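Local coordinates for YqgE/AlgH family protein (Corynebacterium diphtheriae NCTC 13129, PDB 2GS5) that is of unknown function but belongs to the conserved bacterial UPF0301 (AlgH) family, at residues E30-H42 and A46-V58. Sequence-based numbering, arbitrary orientation.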
loop_
_atom_site.group_PDB
_atom_site.type_symbol
_atom_site.label_atom_id
_atom_site.label_comp_id
_atom_site.label_asym_id
_atom_site.label_seq_id
_atom_site.Cartn_x
_atom_site.Cartn_y
_atom_site.Cartn_z
ATOM N N GLU A 30 -7.692 -0.903 16.142
ATOM C CA GLU A 30 -8.567 -0.372 15.116
ATOM C C GLU A 30 -7.785 0.223 13.940
ATOM O O GLU A 30 -8.188 0.067 12.792
ATOM C CB GLU A 30 -9.566 0.629 15.701
ATOM C CG GLU A 30 -8.976 1.825 16.414
ATOM C CD GLU A 30 -10.052 2.702 17.043
ATOM O OE1 GLU A 30 -10.890 2.172 17.801
ATOM O OE2 GLU A 30 -10.072 3.921 16.781
ATOM N N ASP A 31 -6.657 0.873 14.217
ATOM C CA ASP A 31 -5.876 1.498 13.152
ATOM C C ASP A 31 -5.157 0.511 12.234
ATOM O O ASP A 31 -4.850 0.858 11.098
ATOM C CB ASP A 31 -4.832 2.468 13.725
ATOM C CG ASP A 31 -5.441 3.739 14.295
ATOM O OD1 ASP A 31 -6.627 4.032 14.033
ATOM O OD2 ASP A 31 -4.722 4.458 15.024
ATOM N N PHE A 32 -4.847 -0.691 12.715
ATOM C CA PHE A 32 -4.005 -1.610 11.937
ATOM C C PHE A 32 -4.587 -2.996 11.679
ATOM O O PHE A 32 -4.019 -3.769 10.911
ATOM C CB PHE A 32 -2.626 -1.747 12.589
ATOM C CG PHE A 32 -1.848 -0.473 12.606
ATOM C CD1 PHE A 32 -1.165 -0.072 11.475
ATOM C CD2 PHE A 32 -1.803 0.331 13.736
ATOM C CE1 PHE A 32 -0.452 1.113 11.467
ATOM C CE2 PHE A 32 -1.083 1.499 13.729
ATOM C CZ PHE A 32 -0.414 1.891 12.597
ATOM N N ALA A 33 -5.717 -3.315 12.303
ATOM C CA ALA A 33 -6.292 -4.636 12.115
ATOM C C ALA A 33 -6.559 -4.884 10.631
ATOM O O ALA A 33 -7.133 -4.032 9.934
ATOM C CB ALA A 33 -7.574 -4.797 12.924
ATOM N N ARG A 34 -6.119 -6.051 10.165
ATOM C CA ARG A 34 -6.331 -6.487 8.787
ATOM C C ARG A 34 -5.868 -5.455 7.762
ATOM O O ARG A 34 -6.449 -5.320 6.693
ATOM C CB ARG A 34 -7.800 -6.869 8.575
ATOM C CG ARG A 34 -8.291 -7.958 9.553
ATOM C CD ARG A 34 -7.476 -9.262 9.486
ATOM N NE ARG A 34 -7.696 -10.123 10.652
ATOM C CZ ARG A 34 -8.507 -11.175 10.684
ATOM N NH1 ARG A 34 -8.609 -11.885 11.801
ATOM N NH2 ARG A 34 -9.209 -11.533 9.617
ATOM N N SER A 35 -4.795 -4.748 8.099
ATOM C CA SER A 35 -4.204 -3.795 7.179
ATOM C C SER A 35 -3.248 -4.477 6.211
ATOM O O SER A 35 -2.735 -5.579 6.455
ATOM C CB SER A 35 -3.490 -2.677 7.943
ATOM O OG SER A 35 -2.478 -3.163 8.803
ATOM N N VAL A 36 -3.033 -3.798 5.089
ATOM C CA VAL A 36 -2.048 -4.181 4.086
ATOM C C VAL A 36 -1.291 -2.911 3.762
ATOM O O VAL A 36 -1.782 -2.071 3.003
ATOM C CB VAL A 36 -2.704 -4.728 2.807
ATOM C CG1 VAL A 36 -1.656 -5.051 1.748
ATOM C CG2 VAL A 36 -3.563 -5.952 3.132
ATOM N N ILE A 37 -0.114 -2.756 4.364
ATOM C CA ILE A 37 0.566 -1.466 4.317
ATOM C C ILE A 37 1.662 -1.473 3.270
ATOM O O ILE A 37 2.655 -2.164 3.412
ATOM C CB ILE A 37 1.110 -1.068 5.697
ATOM C CG1 ILE A 37 -0.063 -0.965 6.690
ATOM C CG2 ILE A 37 1.860 0.283 5.616
ATOM C CD1 ILE A 37 0.342 -0.789 8.100
ATOM N N LEU A 38 1.446 -0.703 2.206
ATOM C CA LEU A 38 2.438 -0.535 1.150
ATOM C C LEU A 38 3.561 0.365 1.634
ATOM O O LEU A 38 3.325 1.516 1.997
ATOM C CB LEU A 38 1.792 0.090 -0.079
ATOM C CG LEU A 38 2.695 0.414 -1.262
ATOM C CD1 LEU A 38 3.254 -0.850 -1.882
ATOM C CD2 LEU A 38 1.940 1.240 -2.299
ATOM N N ILE A 39 4.779 -0.163 1.630
ATOM C CA ILE A 39 5.957 0.619 1.997
ATOM C C ILE A 39 6.280 1.585 0.863
ATOM O O ILE A 39 6.479 1.168 -0.284
ATOM C CB ILE A 39 7.171 -0.289 2.317
ATOM C CG1 ILE A 39 6.844 -1.185 3.515
ATOM C CG2 ILE A 39 8.437 0.545 2.559
ATOM C CD1 ILE A 39 7.879 -2.256 3.777
ATOM N N ILE A 40 6.291 2.880 1.184
ATOM C CA ILE A 40 6.544 3.933 0.185
ATOM C C ILE A 40 7.895 4.627 0.372
ATOM O O ILE A 40 8.341 5.379 -0.505
ATOM C CB ILE A 40 5.401 4.988 0.192
ATOM C CG1 ILE A 40 5.309 5.721 1.540
ATOM C CG2 ILE A 40 4.071 4.318 -0.155
ATOM C CD1 ILE A 40 4.198 6.761 1.583
ATOM N N GLU A 41 8.528 4.400 1.511
ATOM C CA GLU A 41 9.855 4.949 1.792
ATOM C C GLU A 41 10.486 4.114 2.893
ATOM O O GLU A 41 9.859 3.840 3.908
ATOM C CB GLU A 41 9.748 6.407 2.228
ATOM C CG GLU A 41 11.047 7.035 2.713
ATOM C CD GLU A 41 11.947 7.548 1.599
ATOM O OE1 GLU A 41 11.562 7.492 0.408
ATOM O OE2 GLU A 41 13.045 8.006 1.935
ATOM N N HIS A 42 11.741 3.734 2.707
ATOM C CA HIS A 42 12.428 2.911 3.676
ATOM C C HIS A 42 13.864 3.374 3.712
ATOM O O HIS A 42 14.626 3.162 2.761
ATOM C CB HIS A 42 12.309 1.438 3.289
ATOM C CG HIS A 42 12.975 0.503 4.241
ATOM N ND1 HIS A 42 12.647 0.431 5.579
ATOM C CD2 HIS A 42 13.962 -0.405 4.047
ATOM C CE1 HIS A 42 13.393 -0.488 6.163
ATOM N NE2 HIS A 42 14.205 -1.003 5.257
ATOM N N ALA A 46 13.529 6.518 8.697
ATOM C CA ALA A 46 12.339 5.767 9.138
ATOM C C ALA A 46 11.775 4.949 7.993
ATOM O O ALA A 46 12.282 5.018 6.881
ATOM C CB ALA A 46 11.276 6.714 9.654
ATOM N N THR A 47 10.731 4.170 8.274
ATOM C CA THR A 47 9.988 3.474 7.239
ATOM C C THR A 47 8.592 4.069 7.227
ATOM O O THR A 47 8.006 4.273 8.292
ATOM C CB THR A 47 9.892 1.971 7.519
ATOM O OG1 THR A 47 11.208 1.459 7.729
ATOM C CG2 THR A 47 9.235 1.224 6.362
ATOM N N PHE A 48 8.085 4.368 6.036
ATOM C CA PHE A 48 6.751 4.947 5.876
ATOM C C PHE A 48 5.915 4.071 4.986
ATOM O O PHE A 48 6.423 3.501 4.016
ATOM C CB PHE A 48 6.838 6.329 5.223
ATOM C CG PHE A 48 7.658 7.312 6.009
ATOM C CD1 PHE A 48 7.053 8.185 6.893
ATOM C CD2 PHE A 48 9.040 7.354 5.862
ATOM C CE1 PHE A 48 7.817 9.095 7.614
ATOM C CE2 PHE A 48 9.812 8.258 6.576
ATOM C CZ PHE A 48 9.188 9.130 7.455
ATOM N N GLY A 49 4.622 3.987 5.272
ATOM C CA GLY A 49 3.718 3.224 4.445
ATOM C C GLY A 49 2.312 3.756 4.446
ATOM O O GLY A 49 1.968 4.605 5.267
ATOM N N VAL A 50 1.533 3.296 3.474
ATOM C CA VAL A 50 0.107 3.578 3.442
ATOM C C VAL A 50 -0.697 2.275 3.363
ATOM O O VAL A 50 -0.458 1.394 2.519
ATOM C CB VAL A 50 -0.284 4.536 2.273
ATOM C CG1 VAL A 50 0.275 5.963 2.500
ATOM C CG2 VAL A 50 0.144 3.984 0.917
ATOM N N ASN A 51 -1.672 2.169 4.259
ATOM C CA ASN A 51 -2.618 1.071 4.220
ATOM C C ASN A 51 -3.405 1.128 2.921
ATOM O O ASN A 51 -3.831 2.210 2.511
ATOM C CB ASN A 51 -3.557 1.173 5.419
ATOM C CG ASN A 51 -4.420 -0.065 5.617
ATOM O OD1 ASN A 51 -4.253 -1.092 4.957
ATOM N ND2 ASN A 51 -5.361 0.040 6.550
ATOM N N LEU A 52 -3.588 -0.031 2.294
ATOM C CA LEU A 52 -4.347 -0.163 1.055
ATOM C C LEU A 52 -5.771 -0.676 1.266
ATOM O O LEU A 52 -6.557 -0.719 0.316
ATOM C CB LEU A 52 -3.627 -1.128 0.105
ATOM C CG LEU A 52 -2.181 -0.793 -0.248
ATOM C CD1 LEU A 52 -1.643 -1.823 -1.243
ATOM C CD2 LEU A 52 -2.080 0.615 -0.826
ATOM N N ALA A 53 -6.092 -1.054 2.502
ATOM C CA ALA A 53 -7.270 -1.872 2.785
ATOM C C ALA A 53 -8.483 -1.119 3.295
ATOM O O ALA A 53 -9.546 -1.734 3.485
ATOM C CB ALA A 53 -6.896 -2.979 3.778
ATOM N N SER A 54 -8.364 0.191 3.506
ATOM C CA SER A 54 -9.398 0.933 4.225
ATOM C C SER A 54 -9.869 2.194 3.503
ATOM O O SER A 54 -9.275 3.248 3.621
ATOM C CB SER A 54 -8.894 1.305 5.612
ATOM O OG SER A 54 -9.954 1.822 6.401
ATOM N N ARG A 55 -10.970 2.067 2.783
ATOM C CA ARG A 55 -11.574 3.170 2.061
ATOM C C ARG A 55 -12.269 4.135 3.032
ATOM O O ARG A 55 -12.885 3.697 4.015
ATOM C CB ARG A 55 -12.602 2.566 1.106
ATOM C CG ARG A 55 -13.017 3.411 -0.044
ATOM C CD ARG A 55 -14.380 3.007 -0.513
ATOM N NE ARG A 55 -15.296 4.081 -0.151
ATOM C CZ ARG A 55 -16.183 4.647 -0.960
ATOM N NH1 ARG A 55 -16.389 4.185 -2.191
ATOM N NH2 ARG A 55 -16.920 5.644 -0.501
ATOM N N SER A 56 -12.172 5.441 2.771
ATOM C CA SER A 56 -12.961 6.429 3.514
ATOM C C SER A 56 -14.204 6.824 2.727
ATOM O O SER A 56 -14.382 6.426 1.578
ATOM C CB SER A 56 -12.135 7.676 3.846
ATOM O OG SER A 56 -12.160 8.630 2.794
ATOM N N ASP A 57 -15.047 7.630 3.358
ATOM C CA ASP A 57 -16.255 8.138 2.719
ATOM C C ASP A 57 -16.058 9.535 2.125
ATOM O O ASP A 57 -17.029 10.170 1.705
ATOM C CB ASP A 57 -17.405 8.130 3.726
ATOM C CG ASP A 57 -17.738 6.728 4.204
ATOM O OD1 ASP A 57 -18.071 5.872 3.351
ATOM O OD2 ASP A 57 -17.659 6.478 5.426
ATOM N N VAL A 58 -14.811 9.999 2.057
ATOM C CA VAL A 58 -14.508 11.321 1.520
ATOM C C VAL A 58 -14.143 11.214 0.039
ATOM O O VAL A 58 -13.165 10.574 -0.326
ATOM C CB VAL A 58 -13.343 11.987 2.285
ATOM C CG1 VAL A 58 -13.037 13.360 1.695
ATOM C CG2 VAL A 58 -13.674 12.092 3.785
HETATM O O HOH W 1 -7.166 -1.897 7.923
#
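Asn51 and Val36 meet at the open end of a beta hairpin, strands 36-42 and 47-51, which illustrates how one amide side chain can prolong an antiparallel ladder. From CB, 4.3 Å from Ile37 CG1, the Asn51 side chain runs with CG anti to its own backbone N (chi1 -169°), which carries the amide to the start of strand 36-42, beside Ser35 and Val36. CG then lies 3.6 Å from Ser35 CB. At the tip, OD1 accepts from Val36 N at 3.0 Å and, from the opposite face of the amide plane, from Ala53 N, the latter closing an Asx turn; both donors stand well out of that plane. The other branch, ND2, packs beside Ser35 CB and donates to a water that in turn donates to Ala33 O, tying the amide to the type II turn of residues 32-35.

Further along, Leu38 and Val50 exchange two backbone bonds, and Ile40 CG2 meets Val50 CG2 at 4.1 Å. The register then slips by one in a classic beta bulge: two residues, Ile40 and Glu41, are set against the single Phe48, whose O takes a bond from Ile40 N and a weak one from Glu41 N. Strands 19-23 and 129-141 flank the hairpin within the mixed sheet. Near the loop, Thr47 OG1 sits at the edge of the His42 ring, hydrogen-bonded to ND1 at 2.8 Å.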